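ATP:cob(I)alamin adenosyltransferase, putative (Burkholderia thailandensis, PDB 2ZHY) catalyses transfer of the adenosyl group of ATP to cobalamin, forming adenosylcobalamin, as a pduO-type enzyme assembled as a homotrimer. Local coordinates at the interface of chains A and B. Residues are numbered along the deposited sequence; one frame, centred on the assembly and turned at random. Chains: chain A/B, ATP:cob(I)alamin adenosyltransferase, putative.

Contact 1: the interface of chains A and B. Residues chain A 132, 150, 153-154; chain B 10-14, 28.
The N-terminal ATP-binding loop of chain B, including B:Asp14, presses against A:Arg150, A:Asn153 and A:Arg154 on helix 147-169 of chain A. The guanidinium of A:Arg154 meets the carboxylate of B:Asp14 end-on: NH1 reaches OD1 at 2.8 Å, and NH2 reaches the syn lone pair of OD2 at 2.7 Å. The two flat groups lie only 25° apart, a fork that suits arginine facing aspartate. A:Arg150 approaches differently. Its chain bends at chi3, and NE of A:Arg150 lies 3.1 Å from OD2 of B:Asp14, 74° out of the carboxylate plane. OD2 accepts from NE of A:Arg150, NH2 of A:Arg154 and the backbone N of B:Arg11, which closes the loop on itself as well as tying it to chain A. The carbonyl O of A:Arg150 accepts from NH1 of A:Arg154 at the edge of the guanidinium, in its plane, while CD of B:Arg11 lies over one face, 3.4 Å from CZ of A:Arg154.

Farther along, A:Glu132 extends from helix 116-141 with CG anti to the backbone N (chi1 177°). OE2 of A:Glu132 forms a salt bridge and hydrogen bond with NZ of B:Lys28, at the tip of that long chain, 2.6 Å away and above the carboxylate plane. NZ of B:Lys28 also donates to the carbonyl O of B:Gly13 at 3.2 Å, and a water links the same carbonyl to OE2. The amide of A:Asn153 sits between the two clusters, but its modelled orientation is doubtful: OD1 of A:Asn153 lies 2.9 Å from OD1 of B:Asp14, and also faces the carbonyl O of B:Thr12, although a carbonyl or a charged carboxylate can only accept. Turned over, the amide nitrogen could donate to them. With ATP ligands from both chains and A:Asn153 as a magnesium ligand, the contact builds a nucleotide site between subunits.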
loop_
_atom_site.group_PDB
_atom_site.type_symbol
_atom_site.label_atom_id
_atom_site.label_comp_id
_atom_site.label_asym_id
_atom_site.label_seq_id
_atom_site.Cartn_x
_atom_site.Cartn_y
_atom_site.Cartn_z
ATOM N N GLU A 132 12.321 -1.347 3.218
ATOM C CA GLU A 132 13.498 -1.962 3.828
ATOM C C GLU A 132 13.787 -3.310 3.171
ATOM O O GLU A 132 14.941 -3.648 2.918
ATOM C CB GLU A 132 13.305 -2.157 5.335
ATOM C CG GLU A 132 14.475 -2.869 6.000
ATOM C CD GLU A 132 14.280 -3.049 7.498
ATOM O OE1 GLU A 132 13.139 -3.339 7.914
ATOM O OE2 GLU A 132 15.267 -2.915 8.256
ATOM N N ARG A 150 19.983 0.544 7.690
ATOM C CA ARG A 150 19.964 0.890 9.111
ATOM C C ARG A 150 19.048 2.089 9.330
ATOM O O ARG A 150 18.387 2.201 10.363
ATOM C CB ARG A 150 21.375 1.220 9.621
ATOM C CG ARG A 150 22.358 0.051 9.571
ATOM C CD ARG A 150 23.718 0.442 10.145
ATOM N NE ARG A 150 23.701 0.528 11.604
ATOM C CZ ARG A 150 24.656 1.103 12.334
ATOM N NH1 ARG A 150 25.713 1.653 11.743
ATOM N NH2 ARG A 150 24.556 1.127 13.658
ATOM N N ASN A 153 15.449 0.859 9.137
ATOM C CA ASN A 153 15.198 -0.090 10.220
ATOM C C ASN A 153 14.760 0.761 11.404
ATOM O O ASN A 153 13.786 0.448 12.087
ATOM C CB ASN A 153 16.480 -0.842 10.576
ATOM C CG ASN A 153 16.262 -1.910 11.632
ATOM O OD1 ASN A 153 17.194 -2.272 12.363
ATOM N ND2 ASN A 153 15.048 -2.434 11.708
ATOM N N ARG A 154 15.480 1.858 11.627
ATOM C CA ARG A 154 15.163 2.773 12.722
ATOM C C ARG A 154 13.884 3.555 12.457
ATOM O O ARG A 154 13.083 3.769 13.369
ATOM C CB ARG A 154 16.328 3.748 12.953
ATOM C CG ARG A 154 17.499 3.107 13.677
ATOM C CD ARG A 154 18.764 3.958 13.674
ATOM N NE ARG A 154 19.838 3.263 14.383
ATOM C CZ ARG A 154 20.399 2.130 13.966
ATOM N NH1 ARG A 154 20.000 1.564 12.829
ATOM N NH2 ARG A 154 21.330 1.539 14.705
ATOM N N THR B 10 24.684 -0.894 17.333
ATOM C CA THR B 10 23.870 -1.823 16.569
ATOM C C THR B 10 22.487 -2.002 17.178
ATOM O O THR B 10 22.339 -2.133 18.391
ATOM C CB THR B 10 24.538 -3.212 16.493
ATOM O OG1 THR B 10 25.726 -3.126 15.702
ATOM C CG2 THR B 10 23.591 -4.236 15.867
ATOM N N ARG B 11 21.476 -1.992 16.320
ATOM C CA ARG B 11 20.103 -2.204 16.744
ATOM C C ARG B 11 19.643 -3.498 16.095
ATOM O O ARG B 11 20.106 -3.863 15.012
ATOM C CB ARG B 11 19.195 -1.062 16.292
ATOM C CG ARG B 11 19.252 0.184 17.162
ATOM C CD ARG B 11 18.341 1.263 16.586
ATOM N NE ARG B 11 16.948 0.824 16.523
ATOM C CZ ARG B 11 16.093 0.904 17.539
ATOM N NH1 ARG B 11 16.491 1.415 18.699
ATOM N NH2 ARG B 11 14.845 0.473 17.400
ATOM N N THR B 12 18.743 -4.197 16.767
ATOM C CA THR B 12 18.218 -5.445 16.249
ATOM C C THR B 12 17.644 -5.218 14.849
ATOM O O THR B 12 16.781 -4.364 14.660
ATOM C CB THR B 12 17.111 -5.973 17.165
ATOM O OG1 THR B 12 17.626 -6.109 18.496
ATOM C CG2 THR B 12 16.605 -7.313 16.667
ATOM N N GLY B 13 18.135 -5.977 13.873
ATOM C CA GLY B 13 17.650 -5.839 12.507
ATOM C C GLY B 13 18.564 -5.034 11.596
ATOM O O GLY B 13 18.351 -4.968 10.378
ATOM N N ASP B 14 19.591 -4.421 12.176
ATOM C CA ASP B 14 20.521 -3.622 11.398
ATOM C C ASP B 14 21.278 -4.432 10.351
ATOM O O ASP B 14 21.758 -3.874 9.358
ATOM C CB ASP B 14 21.515 -2.918 12.321
ATOM C CG ASP B 14 21.001 -1.581 12.819
ATOM O OD1 ASP B 14 19.862 -1.204 12.456
ATOM O OD2 ASP B 14 21.738 -0.904 13.569
ATOM N N LYS B 28 15.410 -10.072 5.591
ATOM C CA LYS B 28 14.167 -9.347 5.378
ATOM C C LYS B 28 13.512 -9.435 4.002
ATOM O O LYS B 28 12.327 -9.135 3.867
ATOM C CB LYS B 28 14.352 -7.884 5.801
ATOM C CG LYS B 28 14.415 -7.750 7.317
ATOM C CD LYS B 28 14.736 -6.344 7.791
ATOM C CE LYS B 28 14.622 -6.263 9.316
ATOM N NZ LYS B 28 15.200 -5.011 9.864
HETATM O O HOH W 1 17.860 -3.938 7.807
HETATM O O HOH W 2 13.911 -3.438 13.935
#

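Contact 2: the interface of chains A and B. Residues chain A 130, 133; chain B 33-34, 37-38, 41, 130.
OE1 of B:Glu41 accepts hydrogen bonds from two arginines, one from each chain. A:Arg130 arrives side-on: NE of A:Arg130 is 2.9 Å from OE1 of B:Glu41 and its NH2 is 3.0 Å from OE2, both on the syn side. Guanidinium and carboxylate are nearly coplanar, 14° apart, and the bonds are almost straight. B:Arg130 grips the same carboxylate end-on: NH1 of B:Arg130 stands 3.1 Å from OE1 of B:Glu41, about 60° above the carboxylate plane, and its NH2 lies 2.9 Å from OE2. The two NH2 groups reach OE2 from opposite faces. Together the two forks should fix the rotation of the carboxylate, and the anion should offset the repulsion of two close guanidiniums. Glutamate suits this place because its extended chain carries the charge out from its helix.

A:Arg133 bends at chi3 (-65°) and runs alongside B:Ala34, NE of A:Arg133 lying 3.6 Å from CA of B:Ala34. Small B:Ala34 and B:Gly37 let the guanidinium lie close to the helix, while CA of A:Arg130 backs its other face. NH2 of A:Arg133 makes a long salt bridge with OD1 of B:Asp38, at 3.7 Å, and a water in the guanidinium plane, its O 2.9 Å from NH2 of A:Arg133, joins it to both acids of chain B. In the fold, helix 116-141 of chain A here packs on helix 31-50 of chain B, with helix 116-139 of chain B completing the cluster.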
loop_
_atom_site.group_PDB
_atom_site.type_symbol
_atom_site.label_atom_id
_atom_site.label_comp_id
_atom_site.label_asym_id
_atom_site.label_seq_id
_atom_site.Cartn_x
_atom_site.Cartn_y
_atom_site.Cartn_z
ATOM N N ARG A 130 8.442 -2.248 3.935
ATOM C CA ARG A 130 8.433 -2.737 2.554
ATOM C C ARG A 130 9.652 -2.189 1.822
ATOM O O ARG A 130 10.324 -2.912 1.083
ATOM C CB ARG A 130 7.141 -2.302 1.840
ATOM C CG ARG A 130 7.108 -2.594 0.335
ATOM C CD ARG A 130 5.719 -3.065 -0.112
ATOM N NE ARG A 130 4.668 -2.064 0.051
ATOM C CZ ARG A 130 4.551 -0.970 -0.700
ATOM N NH1 ARG A 130 5.429 -0.727 -1.660
ATOM N NH2 ARG A 130 3.528 -0.138 -0.519
ATOM N N ARG A 133 12.738 -4.077 2.898
ATOM C CA ARG A 133 12.922 -5.375 2.260
ATOM C C ARG A 133 13.614 -5.229 0.907
ATOM O O ARG A 133 14.535 -5.980 0.591
ATOM C CB ARG A 133 11.577 -6.093 2.099
ATOM C CG ARG A 133 10.921 -6.470 3.432
ATOM C CD ARG A 133 9.803 -7.478 3.241
ATOM N NE ARG A 133 8.677 -6.952 2.479
ATOM C CZ ARG A 133 7.711 -6.196 2.994
ATOM N NH1 ARG A 133 7.722 -5.868 4.285
ATOM N NH2 ARG A 133 6.729 -5.769 2.221
ATOM N N ILE B 33 8.760 -13.069 5.001
ATOM C CA ILE B 33 8.706 -11.733 5.583
ATOM C C ILE B 33 7.877 -10.793 4.715
ATOM O O ILE B 33 7.222 -9.882 5.224
ATOM C CB ILE B 33 10.129 -11.156 5.777
ATOM C CG1 ILE B 33 10.985 -12.165 6.548
ATOM C CG2 ILE B 33 10.068 -9.848 6.568
ATOM C CD1 ILE B 33 10.368 -12.592 7.894
ATOM N N ALA B 34 7.900 -11.019 3.408
ATOM C CA ALA B 34 7.119 -10.196 2.495
ATOM C C ALA B 34 5.629 -10.433 2.744
ATOM O O ALA B 34 4.839 -9.492 2.759
ATOM C CB ALA B 34 7.473 -10.530 1.039
ATOM N N GLY B 37 4.663 -8.906 5.979
ATOM C CA GLY B 37 4.629 -7.465 5.774
ATOM C C GLY B 37 3.375 -6.994 5.051
ATOM O O GLY B 37 2.755 -6.007 5.459
ATOM N N ASP B 38 2.987 -7.693 3.983
ATOM C CA ASP B 38 1.792 -7.305 3.231
ATOM C C ASP B 38 0.512 -7.452 4.067
ATOM O O ASP B 38 -0.430 -6.675 3.907
ATOM C CB ASP B 38 1.667 -8.125 1.940
ATOM C CG ASP B 38 2.694 -7.727 0.887
ATOM O OD1 ASP B 38 3.302 -6.646 1.012
ATOM O OD2 ASP B 38 2.888 -8.496 -0.077
ATOM N N GLU B 41 0.537 -4.513 6.236
ATOM C CA GLU B 41 0.178 -3.319 5.467
ATOM C C GLU B 41 -1.331 -3.267 5.301
ATOM O O GLU B 41 -1.949 -2.215 5.477
ATOM C CB GLU B 41 0.857 -3.315 4.084
ATOM C CG GLU B 41 0.746 -1.967 3.367
ATOM C CD GLU B 41 1.566 -1.865 2.079
ATOM O OE1 GLU B 41 2.528 -2.636 1.893
ATOM O OE2 GLU B 41 1.252 -0.984 1.259
ATOM N N ARG B 130 -2.971 -8.115 -2.822
ATOM C CA ARG B 130 -1.514 -8.101 -2.864
ATOM C C ARG B 130 -0.956 -9.054 -1.800
ATOM O O ARG B 130 -0.000 -9.791 -2.047
ATOM C CB ARG B 130 -0.993 -6.682 -2.613
ATOM C CG ARG B 130 0.512 -6.596 -2.448
ATOM C CD ARG B 130 1.072 -5.348 -3.133
ATOM N NE ARG B 130 0.531 -4.097 -2.596
ATOM C CZ ARG B 130 0.863 -3.567 -1.421
ATOM N NH1 ARG B 130 1.739 -4.175 -0.624
ATOM N NH2 ARG B 130 0.343 -2.402 -1.056
HETATM O O HOH W 3 4.090 -4.749 2.844
#

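The centres of the C-alpha atoms of contact 1 and contact 2 lie about 16 Å apart, on one interface of the homotrimer. Helix 116-141 of chain A serves both, with A:Glu132 facing contact 1 and its neighbours A:Arg130 and A:Arg133 facing contact 2. Chain B supplies residues 10-14 of its N-terminal loop and B:Lys28 to the first and helix 31-50 to the second. A:Arg133, itself an ATP ligand, may tie the helix packing to the nucleotide site. Because the interface is not an exact two-fold, each subunit can offer different surfaces to its two neighbours, and trimer assembly and ATP-site formation probably go together.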